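Local coordinates for protein diol-dehydratase (Roseburia inulinivorans, PDB 5I2A) that probably acts as a B12-independent glycyl radical enzyme, a lyase that dehydrates 1,2-propanediol, at residues Arg147-His151 with Asn152-Pro156; Leu501-Ile504 with Glu505-Val508; Val700-Gly703 with Ala704-Gly707; Ala667-Ala670 with Ala671-Thr675. All coordinates share one frame; numbering follows the deposited sequence.

All four contacts are local, each made within one run of chain, and they follow the order contact 1, contact 2, contact 4, contact 3. Contact 2 lies midway along helix 489-521. Contact 1, where helix 143-150 passes into strand 154-155, packs on it with centres about 10 Å apart. Contact 4, on helix 661-678, touches it too, with centres about 15 Å apart. Contact 3, where helix 699-703 ends, meets contact 1 through Asn-152 and Gln-705 and lies about 9 Å from contacts 2 and 4 at the nearest atoms. Helix 489-521 is thus packed against by two parts of the pyruvate formate lyase-like region that are far apart in sequence.

Contact 1. Residues Arg147-His151 with Asn152-Pro156; sequences RAMKH and NFFTP
Ala-148 and Met-149 meet the ring of Phe-154, and this is the tightly packed part of the contact. Met-149 CG comes within 3.4 Å of Phe-154 CE1, and Ala-148 CB lies 3.6 Å from Phe-154 CE2. Phe-154 CG sits between its backbone N and carbonyl carbon (chi1 59°), which swings the ring back toward the helix. Met-149 SD makes an oblique Met-aromatic contact, 5.1 Å from the centroid of the Phe-154 ring. The same sulfur reaches Pro-156 CG at 3.6 Å, and the two side chains cross at about a right angle. The backbone closes helix 143-150 with a Schellman motif. Asn-152, with positive phi, is its C-prime residue. Phe-153 N donates to Ala-148 O at 3.0 Å in a nearly straight bond (170°). Asn-152 N donates to Met-149 O at 2.9 Å, from well above the carbonyl plane. Phe-153 holds its ring edge to Ala-148 O, while its side chain packs on helix 459-467. His-151 ND1 is hydrogen-bonded to Asp-471 OD2. The looser side holds Lys-150, Asn-152 and two waters. One water donates to Lys-150 O and, weakly, to Asn-152 OD1. The other lies between Met-149 O and Phe-154 O, 2.8 Å from Met-149 O. Lys-150 is exposed, and its side chain points away from residues 152-156.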
ATOM      1  N   ARG A 147     -19.289  15.511   7.895  1.00 15.23           N
ATOM      2  CA  ARG A 147     -20.292  16.481   8.319  1.00 18.55           C
ATOM      3  C   ARG A 147     -20.380  17.631   7.316  1.00 16.64           C
ATOM      4  O   ARG A 147     -21.470  18.048   6.934  1.00 17.15           O
ATOM      5  CB  ARG A 147     -19.985  17.026   9.722  1.00 14.37           C
ATOM      6  CG  ARG A 147     -21.024  18.019  10.230  1.00 20.64           C
ATOM      7  CD  ARG A 147     -20.713  18.504  11.645  1.00 18.92           C
ATOM      8  NE  ARG A 147     -19.466  19.253  11.665  1.00 19.01           N
ATOM      9  CZ  ARG A 147     -18.809  19.615  12.764  1.00 22.04           C
ATOM     10  NH1 ARG A 147     -19.277  19.300  13.964  1.00 23.41           N
ATOM     11  NH2 ARG A 147     -17.671  20.288  12.659  1.00 20.83           N
ATOM     12  N   ALA A 148     -19.228  18.127   6.884  1.00 15.34           N
ATOM     13  CA  ALA A 148     -19.197  19.223   5.919  1.00 14.04           C
ATOM     14  C   ALA A 148     -19.911  18.831   4.618  1.00 13.26           C
ATOM     15  O   ALA A 148     -20.629  19.633   4.019  1.00 16.00           O
ATOM     16  CB  ALA A 148     -17.755  19.641   5.643  1.00 15.67           C
ATOM     17  N   MET A 149     -19.738  17.585   4.203  1.00 13.86           N
ATOM     18  CA  MET A 149     -20.342  17.126   2.958  1.00 16.68           C
ATOM     19  C   MET A 149     -21.839  16.950   3.133  1.00 17.00           C
ATOM     20  O   MET A 149     -22.613  17.258   2.235  1.00 17.21           O
ATOM     21  CB  MET A 149     -19.689  15.826   2.495  1.00 12.38           C
ATOM     22  CG  MET A 149     -18.236  16.028   2.036  1.00 15.50           C
ATOM     23  SD  MET A 149     -17.433  14.472   1.609  1.00 23.66           S
ATOM     24  CE  MET A 149     -17.226  13.725   3.172  1.00 24.70           C
ATOM     25  N   LYS A 150     -22.238  16.478   4.313  1.00 17.34           N
ATOM     26  CA  LYS A 150     -23.651  16.274   4.626  1.00 20.02           C
ATOM     27  C   LYS A 150     -24.396  17.613   4.580  1.00 19.35           C
ATOM     28  O   LYS A 150     -25.546  17.685   4.169  1.00 21.40           O
ATOM     29  CB  LYS A 150     -23.791  15.603   5.997  1.00 23.10           C
ATOM     30  CG  LYS A 150     -25.219  15.357   6.468  1.00 37.65           C
ATOM     31  CD  LYS A 150     -25.224  14.586   7.796  1.00 40.39           C
ATOM     32  CE  LYS A 150     -26.140  15.223   8.837  1.00 49.71           C
ATOM     33  NZ  LYS A 150     -27.547  15.375   8.354  1.00 56.76           N
ATOM     34  N   HIS A 151     -23.705  18.679   4.952  1.00 17.87           N
ATOM     35  CA  HIS A 151     -24.286  20.010   4.905  1.00 17.95           C
ATOM     36  C   HIS A 151     -23.884  20.783   3.645  1.00 20.52           C
ATOM     37  O   HIS A 151     -24.010  22.013   3.582  1.00 17.72           O
ATOM     38  CB  HIS A 151     -23.903  20.773   6.170  1.00 17.30           C
ATOM     39  CG  HIS A 151     -24.567  20.235   7.400  1.00 22.22           C
ATOM     40  ND1 HIS A 151     -25.818  20.649   7.809  1.00 22.48           N
ATOM     41  CD2 HIS A 151     -24.173  19.290   8.288  1.00 19.95           C
ATOM     42  CE1 HIS A 151     -26.156  19.996   8.908  1.00 26.29           C
ATOM     43  NE2 HIS A 151     -25.173  19.170   9.224  1.00 26.48           N
ATOM     44  N   ASN A 152     -23.402  20.042   2.649  1.00 18.70           N
ATOM     45  CA  ASN A 152     -23.196  20.572   1.303  1.00 17.70           C
ATOM     46  C   ASN A 152     -22.259  21.782   1.197  1.00 16.67           C
ATOM     47  O   ASN A 152     -22.497  22.683   0.394  1.00 19.15           O
ATOM     48  CB  ASN A 152     -24.551  20.933   0.688  1.00 18.64           C
ATOM     49  CG  ASN A 152     -25.494  19.753   0.654  1.00 20.69           C
ATOM     50  OD1 ASN A 152     -25.101  18.653   0.293  1.00 21.60           O
ATOM     51  ND2 ASN A 152     -26.735  19.971   1.053  1.00 18.69           N
ATOM     52  N   PHE A 153     -21.195  21.802   1.993  1.00 15.92           N
ATOM     53  CA  PHE A 153     -20.164  22.818   1.802  1.00 15.67           C
ATOM     54  C   PHE A 153     -19.410  22.557   0.506  1.00 16.91           C
ATOM     55  O   PHE A 153     -19.030  23.494  -0.186  1.00 12.72           O
ATOM     56  CB  PHE A 153     -19.199  22.863   2.991  1.00 13.56           C
ATOM     57  CG  PHE A 153     -19.796  23.515   4.194  1.00 15.02           C
ATOM     58  CD1 PHE A 153     -19.726  24.881   4.353  1.00 15.33           C
ATOM     59  CD2 PHE A 153     -20.475  22.769   5.135  1.00 17.71           C
ATOM     60  CE1 PHE A 153     -20.305  25.486   5.441  1.00 16.94           C
ATOM     61  CE2 PHE A 153     -21.052  23.368   6.238  1.00 17.22           C
ATOM     62  CZ  PHE A 153     -20.973  24.719   6.392  1.00 16.31           C
ATOM     63  N   PHE A 154     -19.206  21.275   0.196  1.00 13.19           N
ATOM     64  CA  PHE A 154     -18.502  20.856  -1.004  1.00 13.84           C
ATOM     65  C   PHE A 154     -18.892  19.419  -1.356  1.00 13.55           C
ATOM     66  O   PHE A 154     -19.397  18.691  -0.513  1.00 15.06           O
ATOM     67  CB  PHE A 154     -16.969  20.964  -0.817  1.00 12.50           C
ATOM     68  CG  PHE A 154     -16.435  20.141   0.333  1.00 13.43           C
ATOM     69  CD1 PHE A 154     -16.131  18.797   0.164  1.00 13.27           C
ATOM     70  CD2 PHE A 154     -16.248  20.710   1.581  1.00 12.80           C
ATOM     71  CE1 PHE A 154     -15.646  18.033   1.215  1.00 14.62           C
ATOM     72  CE2 PHE A 154     -15.763  19.948   2.647  1.00 15.26           C
ATOM     73  CZ  PHE A 154     -15.472  18.612   2.469  1.00 12.95           C
ATOM     74  N   THR A 155     -18.662  19.013  -2.596  1.00 13.13           N
ATOM     75  CA  THR A 155     -18.777  17.597  -2.945  1.00 12.84           C
ATOM     76  C   THR A 155     -17.554  17.127  -3.727  1.00 14.46           C
ATOM     77  O   THR A 155     -17.191  17.726  -4.733  1.00 16.11           O
ATOM     78  CB  THR A 155     -20.059  17.273  -3.766  1.00 14.28           C
ATOM     79  OG1 THR A 155     -19.942  15.948  -4.299  1.00 15.51           O
ATOM     80  CG2 THR A 155     -20.250  18.249  -4.934  1.00 14.62           C
ATOM     81  N   PRO A 156     -16.906  16.059  -3.238  1.00 12.58           N
ATOM     82  CA  PRO A 156     -15.801  15.383  -3.903  1.00 11.39           C
ATOM     83  C   PRO A 156     -16.297  14.164  -4.670  1.00 10.45           C
ATOM     84  O   PRO A 156     -15.535  13.246  -4.883  1.00 12.82           O
ATOM     85  CB  PRO A 156     -14.911  14.957  -2.733  1.00 11.87           C
ATOM     86  CG  PRO A 156     -15.931  14.569  -1.666  1.00 11.69           C
ATOM     87  CD  PRO A 156     -17.166  15.462  -1.914  1.00 15.49           C
TER
HETATM   88  O   HOH W   1     -21.940  17.588  -0.497  1.00 22.97           O
HETATM   89  O   HOH W   2     -26.299  15.895   1.729  1.00 38.85           O

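Contact 2. Residues Leu501-Ile504 with Glu505-Val508; sequences LYNI and ELMV
Tyr-502 CG stands opposite the backbone N (chi1 -179°), whereas Leu-506 CG stands opposite the carbonyl carbon (chi1 -65°). These settings bring the two side chains together one helical turn apart. The ring of Tyr-502 lies across the leucine at a slant and turns one face to Leu-506 CG. The closest touch is made by one methyl branch, with Leu-506 CD1 3.6 Å from Tyr-502 CE2. The same methyl is 4.0 Å from Tyr-502 CZ. At the edge of the ring, in its plane, lies Asn-503 ND2. That amide is held by Gln-499 O and Ser-477 OG, which fixes its rotation. Alpha-helical backbone bonds link the two segments. Glu-505 N donates to Leu-501 O at 3.1 Å, and Val-508 N donates to Ile-504 O at 3.0 Å. The bond from Leu-506 N to Tyr-502 O is weak, at 3.3 Å. Glu-505 is extended beyond CG, and its OE2 accepts a hydrogen bond from Gly-196 N of the second subunit. Leu-506 also packs on Phe-195 of that subunit, so this part of the helix contributes to the dimer interface. Within the chain, Tyr-502 and Leu-506 pack on helix 143-150. Ile-504 and Met-507 meet Tyr-674 of helix 661-678 and Phe-456 of strand 454-457.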
ATOM      1  N   LEU A 501     -11.765  29.037   5.427  1.00 15.29           N
ATOM      2  CA  LEU A 501     -10.540  28.293   5.703  1.00 17.42           C
ATOM      3  C   LEU A 501     -10.839  26.941   6.337  1.00 17.34           C
ATOM      4  O   LEU A 501     -10.287  25.927   5.926  1.00 17.58           O
ATOM      5  CB  LEU A 501      -9.603  29.106   6.599  1.00 17.22           C
ATOM      6  CG  LEU A 501      -8.215  28.510   6.845  1.00 22.23           C
ATOM      7  CD1 LEU A 501      -7.486  28.231   5.541  1.00 20.77           C
ATOM      8  CD2 LEU A 501      -7.386  29.422   7.740  1.00 21.04           C
ATOM      9  N   TYR A 502     -11.727  26.928   7.324  1.00 16.21           N
ATOM     10  CA  TYR A 502     -12.103  25.679   7.982  1.00 17.29           C
ATOM     11  C   TYR A 502     -12.633  24.644   6.990  1.00 19.00           C
ATOM     12  O   TYR A 502     -12.200  23.488   6.985  1.00 13.62           O
ATOM     13  CB  TYR A 502     -13.156  25.937   9.057  1.00 16.10           C
ATOM     14  CG  TYR A 502     -13.584  24.687   9.804  1.00 15.74           C
ATOM     15  CD1 TYR A 502     -12.754  24.108  10.752  1.00 13.69           C
ATOM     16  CD2 TYR A 502     -14.812  24.091   9.554  1.00 14.98           C
ATOM     17  CE1 TYR A 502     -13.143  22.977  11.439  1.00 18.53           C
ATOM     18  CE2 TYR A 502     -15.210  22.953  10.237  1.00 15.82           C
ATOM     19  CZ  TYR A 502     -14.371  22.402  11.176  1.00 17.75           C
ATOM     20  OH  TYR A 502     -14.759  21.279  11.867  1.00 22.72           O
ATOM     21  N   ASN A 503     -13.563  25.068   6.142  1.00 12.94           N
ATOM     22  CA  ASN A 503     -14.197  24.139   5.224  1.00 16.28           C
ATOM     23  C   ASN A 503     -13.328  23.779   4.021  1.00 16.05           C
ATOM     24  O   ASN A 503     -13.432  22.683   3.490  1.00 13.48           O
ATOM     25  CB  ASN A 503     -15.543  24.700   4.790  1.00 12.68           C
ATOM     26  CG  ASN A 503     -16.583  24.497   5.859  1.00 14.17           C
ATOM     27  OD1 ASN A 503     -17.042  23.376   6.070  1.00 15.21           O
ATOM     28  ND2 ASN A 503     -16.918  25.563   6.583  1.00 15.44           N
ATOM     29  N   ILE A 504     -12.446  24.684   3.623  1.00 13.32           N
ATOM     30  CA  ILE A 504     -11.474  24.352   2.588  1.00 13.57           C
ATOM     31  C   ILE A 504     -10.568  23.212   3.045  1.00 13.78           C
ATOM     32  O   ILE A 504     -10.285  22.286   2.291  1.00 13.85           O
ATOM     33  CB  ILE A 504     -10.618  25.572   2.212  1.00 14.71           C
ATOM     34  CG1 ILE A 504     -11.445  26.546   1.377  1.00 15.54           C
ATOM     35  CG2 ILE A 504      -9.372  25.146   1.432  1.00 11.80           C
ATOM     36  CD1 ILE A 504     -10.797  27.925   1.264  1.00 14.24           C
ATOM     37  N   GLU A 505     -10.124  23.266   4.296  1.00 13.83           N
ATOM     38  CA  GLU A 505      -9.215  22.243   4.790  1.00 14.58           C
ATOM     39  C   GLU A 505      -9.901  20.869   4.870  1.00 16.44           C
ATOM     40  O   GLU A 505      -9.273  19.831   4.626  1.00 13.48           O
ATOM     41  CB  GLU A 505      -8.643  22.634   6.158  1.00 15.35           C
ATOM     42  CG  GLU A 505      -7.649  21.599   6.679  1.00 19.88           C
ATOM     43  CD  GLU A 505      -6.764  22.111   7.819  1.00 25.31           C
ATOM     44  OE1 GLU A 505      -7.053  23.195   8.368  1.00 31.26           O
ATOM     45  OE2 GLU A 505      -5.773  21.423   8.146  1.00 21.69           O
ATOM     46  N   LEU A 506     -11.187  20.862   5.205  1.00 13.18           N
ATOM     47  CA  LEU A 506     -11.964  19.627   5.170  1.00 13.36           C
ATOM     48  C   LEU A 506     -12.089  19.058   3.748  1.00 14.17           C
ATOM     49  O   LEU A 506     -12.099  17.841   3.557  1.00 14.36           O
ATOM     50  CB  LEU A 506     -13.353  19.863   5.768  1.00 13.94           C
ATOM     51  CG  LEU A 506     -13.355  20.220   7.258  1.00 15.62           C
ATOM     52  CD1 LEU A 506     -14.771  20.339   7.795  1.00 15.01           C
ATOM     53  CD2 LEU A 506     -12.569  19.172   8.042  1.00 12.21           C
ATOM     54  N   MET A 507     -12.212  19.938   2.758  1.00 11.52           N
ATOM     55  CA  MET A 507     -12.254  19.511   1.370  1.00 11.57           C
ATOM     56  C   MET A 507     -10.920  18.854   0.994  1.00 10.41           C
ATOM     57  O   MET A 507     -10.901  17.848   0.303  1.00 12.89           O
ATOM     58  CB  MET A 507     -12.549  20.688   0.431  1.00 11.67           C
ATOM     59  CG  MET A 507     -12.580  20.293  -1.044  1.00 10.42           C
ATOM     60  SD  MET A 507     -13.038  21.630  -2.148  1.00 13.66           S
ATOM     61  CE  MET A 507     -11.807  22.887  -1.835  1.00  8.22           C
ATOM     62  N   VAL A 508      -9.820  19.427   1.476  1.00 14.10           N
ATOM     63  CA  VAL A 508      -8.491  18.853   1.258  1.00 13.11           C
ATOM     64  C   VAL A 508      -8.449  17.446   1.890  1.00 12.18           C
ATOM     65  O   VAL A 508      -7.967  16.495   1.284  1.00 12.17           O
ATOM     66  CB  VAL A 508      -7.371  19.763   1.824  1.00 11.66           C
ATOM     67  CG1 VAL A 508      -5.994  19.070   1.761  1.00  9.66           C
ATOM     68  CG2 VAL A 508      -7.333  21.118   1.079  1.00 10.78           C
TER

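Contact 3. Residues Val700-Gly703 with Ala704-Gly707; sequences VPLG and AQTG
Leu-702 O is gripped by two donors, Thr-706 OG1 and Gln-705 N, which reach it from opposite faces of its carbonyl plane. The hydroxyl bond is the shorter, with Thr-706 OG1 2.8 Å from Leu-702 O. Its donor is tilted 34° from the plane. Gln-705 N stands 2.9 Å from Leu-702 O and lies well above the plane. Thr-706 OG1 is set beside its own backbone N (chi1 -53°), and this turns the hydroxyl back to the helix end. A type I beta turn from Gly-703 to Thr-706 carries the chain out of helix 699-703. It is closed by Thr-706 N, which donates to Gly-703 O at 3.0 Å. One helical bond precedes it, from Ala-704 N to Val-700 O at 3.0 Å. The side chain of Gln-705 extends over the same end, with its CG 3.5 Å from Pro-701 O, and also touches Asn-152. Ala-704 CB rests 3.4 Å from Pro-701 O. Thr-706 OG1 has a further partner in Asn-457 ND2. Just beyond, Arg-713 binds the carbonyl oxygens of Thr-706 and Gly-707.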
ATOM      1  N   VAL A 700     -26.110  24.896 -10.734  1.00 13.95           N
ATOM      2  CA  VAL A 700     -27.548  24.708 -10.517  1.00 13.25           C
ATOM      3  C   VAL A 700     -27.824  23.827  -9.271  1.00 15.23           C
ATOM      4  O   VAL A 700     -28.469  24.296  -8.349  1.00 14.29           O
ATOM      5  CB  VAL A 700     -28.217  24.137 -11.788  1.00 17.17           C
ATOM      6  CG1 VAL A 700     -29.660  23.738 -11.516  1.00 17.18           C
ATOM      7  CG2 VAL A 700     -28.104  25.166 -12.919  1.00 11.54           C
ATOM      8  N   PRO A 701     -27.295  22.580  -9.208  1.00 12.90           N
ATOM      9  CA  PRO A 701     -27.544  21.866  -7.944  1.00 13.07           C
ATOM     10  C   PRO A 701     -26.888  22.492  -6.699  1.00 18.66           C
ATOM     11  O   PRO A 701     -27.469  22.380  -5.621  1.00 17.14           O
ATOM     12  CB  PRO A 701     -26.970  20.462  -8.202  1.00 14.87           C
ATOM     13  CG  PRO A 701     -25.996  20.635  -9.341  1.00 14.82           C
ATOM     14  CD  PRO A 701     -26.627  21.712 -10.201  1.00 14.26           C
ATOM     15  N   LEU A 702     -25.736  23.148  -6.822  1.00 14.71           N
ATOM     16  CA  LEU A 702     -25.149  23.767  -5.633  1.00 16.43           C
ATOM     17  C   LEU A 702     -26.024  24.921  -5.156  1.00 16.13           C
ATOM     18  O   LEU A 702     -26.248  25.088  -3.953  1.00 17.19           O
ATOM     19  CB  LEU A 702     -23.715  24.247  -5.890  1.00 12.79           C
ATOM     20  CG  LEU A 702     -22.616  23.272  -5.440  1.00 12.33           C
ATOM     21  CD1 LEU A 702     -22.764  21.900  -6.102  1.00 14.12           C
ATOM     22  CD2 LEU A 702     -21.215  23.860  -5.710  1.00 16.42           C
ATOM     23  N   GLY A 703     -26.540  25.701  -6.097  1.00 13.77           N
ATOM     24  CA  GLY A 703     -27.477  26.756  -5.757  1.00 14.75           C
ATOM     25  C   GLY A 703     -28.746  26.236  -5.080  1.00 15.52           C
ATOM     26  O   GLY A 703     -29.308  26.896  -4.204  1.00 15.44           O
ATOM     27  N   ALA A 704     -29.186  25.049  -5.483  1.00 12.50           N
ATOM     28  CA  ALA A 704     -30.352  24.418  -4.876  1.00 16.99           C
ATOM     29  C   ALA A 704     -30.097  24.055  -3.408  1.00 16.98           C
ATOM     30  O   ALA A 704     -31.030  23.790  -2.671  1.00 16.10           O
ATOM     31  CB  ALA A 704     -30.766  23.174  -5.674  1.00 15.64           C
ATOM     32  N   GLN A 705     -28.833  24.064  -2.988  1.00 15.67           N
ATOM     33  CA  GLN A 705     -28.463  23.704  -1.620  1.00 15.16           C
ATOM     34  C   GLN A 705     -28.172  24.944  -0.798  1.00 17.40           C
ATOM     35  O   GLN A 705     -27.719  24.875   0.339  1.00 12.71           O
ATOM     36  CB  GLN A 705     -27.243  22.773  -1.626  1.00 15.48           C
ATOM     37  CG  GLN A 705     -27.549  21.413  -2.230  1.00 18.15           C
ATOM     38  CD  GLN A 705     -26.298  20.634  -2.578  1.00 20.24           C
ATOM     39  OE1 GLN A 705     -25.211  21.193  -2.698  1.00 17.76           O
ATOM     40  NE2 GLN A 705     -26.447  19.336  -2.722  1.00 21.79           N
ATOM     41  N   THR A 706     -28.429  26.087  -1.404  1.00 16.11           N
ATOM     42  CA  THR A 706     -28.023  27.356  -0.844  1.00 15.68           C
ATOM     43  C   THR A 706     -29.247  28.200  -0.564  1.00 17.30           C
ATOM     44  O   THR A 706     -30.062  28.413  -1.466  1.00 16.84           O
ATOM     45  CB  THR A 706     -27.096  28.100  -1.816  1.00 16.47           C
ATOM     46  OG1 THR A 706     -26.012  27.233  -2.176  1.00 17.71           O
ATOM     47  CG2 THR A 706     -26.575  29.394  -1.213  1.00 14.57           C
ATOM     48  N   GLY A 707     -29.378  28.683   0.665  1.00 16.39           N
ATOM     49  CA  GLY A 707     -30.448  29.623   0.979  1.00 17.14           C
ATOM     50  C   GLY A 707     -30.311  30.953   0.240  1.00 19.55           C
ATOM     51  O   GLY A 707     -29.368  31.177  -0.533  1.00 17.56           O
TER

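Contact 4. Residues Ala667-Ala670 with Ala671-Thr675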
ATOM      1  N   ALA A 667     -14.912  41.349  -4.798  1.00 17.11           N
ATOM      2  CA  ALA A 667     -14.847  40.108  -5.560  1.00 18.46           C
ATOM      3  C   ALA A 667     -13.425  39.568  -5.555  1.00 18.38           C
ATOM      4  O   ALA A 667     -13.216  38.371  -5.364  1.00 17.20           O
ATOM      5  CB  ALA A 667     -15.330  40.317  -6.974  1.00 14.25           C
ATOM      6  N   ARG A 668     -12.461  40.460  -5.762  1.00 15.66           N
ATOM      7  CA  ARG A 668     -11.051  40.084  -5.769  1.00 17.08           C
ATOM      8  C   ARG A 668     -10.637  39.551  -4.403  1.00 19.12           C
ATOM      9  O   ARG A 668      -9.993  38.510  -4.295  1.00 16.41           O
ATOM     10  CB  ARG A 668     -10.167  41.279  -6.156  1.00 18.02           C
ATOM     11  CG  ARG A 668      -8.647  41.001  -6.149  1.00 18.44           C
ATOM     12  CD  ARG A 668      -7.847  42.272  -6.510  1.00 21.16           C
ATOM     13  NE  ARG A 668      -6.392  42.085  -6.503  1.00 19.45           N
ATOM     14  CZ  ARG A 668      -5.678  41.606  -7.522  1.00 24.50           C
ATOM     15  NH1 ARG A 668      -6.276  41.221  -8.647  1.00 19.84           N
ATOM     16  NH2 ARG A 668      -4.357  41.490  -7.415  1.00 24.50           N
ATOM     17  N   GLU A 669     -11.012  40.281  -3.363  1.00 20.05           N
ATOM     18  CA  GLU A 669     -10.648  39.921  -1.996  1.00 20.49           C
ATOM     19  C   GLU A 669     -11.285  38.587  -1.590  1.00 21.35           C
ATOM     20  O   GLU A 669     -10.642  37.740  -0.974  1.00 20.24           O
ATOM     21  CB  GLU A 669     -11.054  41.050  -1.032  1.00 20.52           C
ATOM     22  CG  GLU A 669     -10.457  40.971   0.354  1.00 32.36           C
ATOM     23  CD  GLU A 669     -10.820  42.173   1.238  1.00 43.07           C
ATOM     24  OE1 GLU A 669     -11.288  43.209   0.712  1.00 38.77           O
ATOM     25  OE2 GLU A 669     -10.632  42.078   2.470  1.00 42.00           O
ATOM     26  N   ALA A 670     -12.543  38.391  -1.954  1.00 17.65           N
ATOM     27  CA  ALA A 670     -13.244  37.166  -1.595  1.00 19.92           C
ATOM     28  C   ALA A 670     -12.681  35.959  -2.344  1.00 19.60           C
ATOM     29  O   ALA A 670     -12.592  34.875  -1.781  1.00 20.35           O
ATOM     30  CB  ALA A 670     -14.727  37.302  -1.865  1.00 20.87           C
ATOM     31  N   ALA A 671     -12.336  36.143  -3.616  1.00 16.56           N
ATOM     32  CA  ALA A 671     -11.704  35.080  -4.389  1.00 16.64           C
ATOM     33  C   ALA A 671     -10.425  34.602  -3.682  1.00 19.53           C
ATOM     34  O   ALA A 671     -10.176  33.397  -3.585  1.00 18.82           O
ATOM     35  CB  ALA A 671     -11.399  35.545  -5.796  1.00 14.36           C
ATOM     36  N   TYR A 672      -9.646  35.548  -3.154  1.00 16.06           N
ATOM     37  CA  TYR A 672      -8.423  35.204  -2.439  1.00 16.82           C
ATOM     38  C   TYR A 672      -8.678  34.352  -1.196  1.00 17.59           C
ATOM     39  O   TYR A 672      -7.830  33.555  -0.827  1.00 16.65           O
ATOM     40  CB  TYR A 672      -7.664  36.463  -2.031  1.00 19.36           C
ATOM     41  CG  TYR A 672      -6.693  36.992  -3.066  1.00 17.41           C
ATOM     42  CD1 TYR A 672      -5.874  36.137  -3.793  1.00 15.00           C
ATOM     43  CD2 TYR A 672      -6.591  38.358  -3.302  1.00 16.38           C
ATOM     44  CE1 TYR A 672      -4.972  36.637  -4.724  1.00 17.40           C
ATOM     45  CE2 TYR A 672      -5.701  38.865  -4.239  1.00 18.04           C
ATOM     46  CZ  TYR A 672      -4.898  38.013  -4.941  1.00 17.46           C
ATOM     47  OH  TYR A 672      -4.024  38.536  -5.862  1.00 16.64           O
ATOM     48  N   PHE A 673      -9.834  34.516  -0.553  1.00 15.22           N
ATOM     49  CA  PHE A 673     -10.182  33.683   0.609  1.00 17.51           C
ATOM     50  C   PHE A 673     -10.289  32.202   0.220  1.00 18.55           C
ATOM     51  O   PHE A 673     -10.273  31.310   1.082  1.00 15.79           O
ATOM     52  CB  PHE A 673     -11.503  34.147   1.252  1.00 17.00           C
ATOM     53  CG  PHE A 673     -11.383  35.418   2.047  1.00 17.46           C
ATOM     54  CD1 PHE A 673     -10.155  36.034   2.218  1.00 17.30           C
ATOM     55  CD2 PHE A 673     -12.497  35.983   2.638  1.00 17.81           C
ATOM     56  CE1 PHE A 673     -10.035  37.207   2.966  1.00 21.81           C
ATOM     57  CE2 PHE A 673     -12.390  37.149   3.389  1.00 19.22           C
ATOM     58  CZ  PHE A 673     -11.156  37.762   3.546  1.00 20.54           C
ATOM     59  N   TYR A 674     -10.425  31.951  -1.080  1.00 14.06           N
ATOM     60  CA  TYR A 674     -10.474  30.587  -1.593  1.00 14.36           C
ATOM     61  C   TYR A 674      -9.143  30.190  -2.233  1.00 14.83           C
ATOM     62  O   TYR A 674      -8.609  29.129  -1.939  1.00 12.91           O
ATOM     63  CB  TYR A 674     -11.611  30.425  -2.608  1.00 12.23           C
ATOM     64  CG  TYR A 674     -11.746  29.019  -3.163  1.00 14.98           C
ATOM     65  CD1 TYR A 674     -12.308  28.004  -2.403  1.00 11.77           C
ATOM     66  CD2 TYR A 674     -11.320  28.711  -4.451  1.00 11.86           C
ATOM     67  CE1 TYR A 674     -12.436  26.718  -2.911  1.00 12.14           C
ATOM     68  CE2 TYR A 674     -11.455  27.426  -4.971  1.00 11.53           C
ATOM     69  CZ  TYR A 674     -12.011  26.440  -4.197  1.00 10.84           C
ATOM     70  OH  TYR A 674     -12.133  25.168  -4.697  1.00 11.70           O
ATOM     71  N   THR A 675      -8.598  31.057  -3.085  1.00 15.88           N
ATOM     72  CA  THR A 675      -7.432  30.687  -3.887  1.00 15.00           C
ATOM     73  C   THR A 675      -6.105  30.722  -3.125  1.00 16.65           C
ATOM     74  O   THR A 675      -5.213  29.956  -3.430  1.00 14.07           O
ATOM     75  CB  THR A 675      -7.298  31.587  -5.133  1.00 14.79           C
ATOM     76  OG1 THR A 675      -7.181  32.955  -4.731  1.00 15.09           O
ATOM     77  CG2 THR A 675      -8.527  31.422  -6.050  1.00 13.07           C
TER
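Arg-668 and Tyr-672 lie side by side on helix 661-678 and point the same way. The arginine chain is extended from CG to NE, with CG opposite the backbone N (chi1 178°), and it runs alongside the tyrosine. The guanidinium and ring planes stand nearly perpendicular, 83° apart, and the phenol end comes over one guanidinium face. Arg-668 NH2 is 3.4 Å from Tyr-672 OH, but the angle is too poor for a hydrogen bond. Nearer the backbone, Arg-668 NE lies 4.0 Å from Tyr-672 CE2. Phe-673 is turned differently. One face of its ring receives Glu-669 O, which sits 3.6 Å above the plane and toward the rim. Ala-670 and Ala-671 are buried and pack on helix 558-574. Ala-671 N donates to Ala-667 O at 3.0 Å, and Tyr-672 N to Arg-668 O at 3.2 Å. At the next residue the pattern weakens. Phe-673 N makes two weak bonds, to Glu-669 O at 3.4 Å and to Ala-670 O at 3.0 Å. The polar ends have their partners outside the pair: Arg-668 NH1 is hydrogen-bonded to Lys-743 O, and Tyr-672 OH to Asp-745 OD2. Arginine and tyrosine therefore meet by packing, and their hydrogen bonds tie the helix to the loop holding Lys-743 and Asp-745.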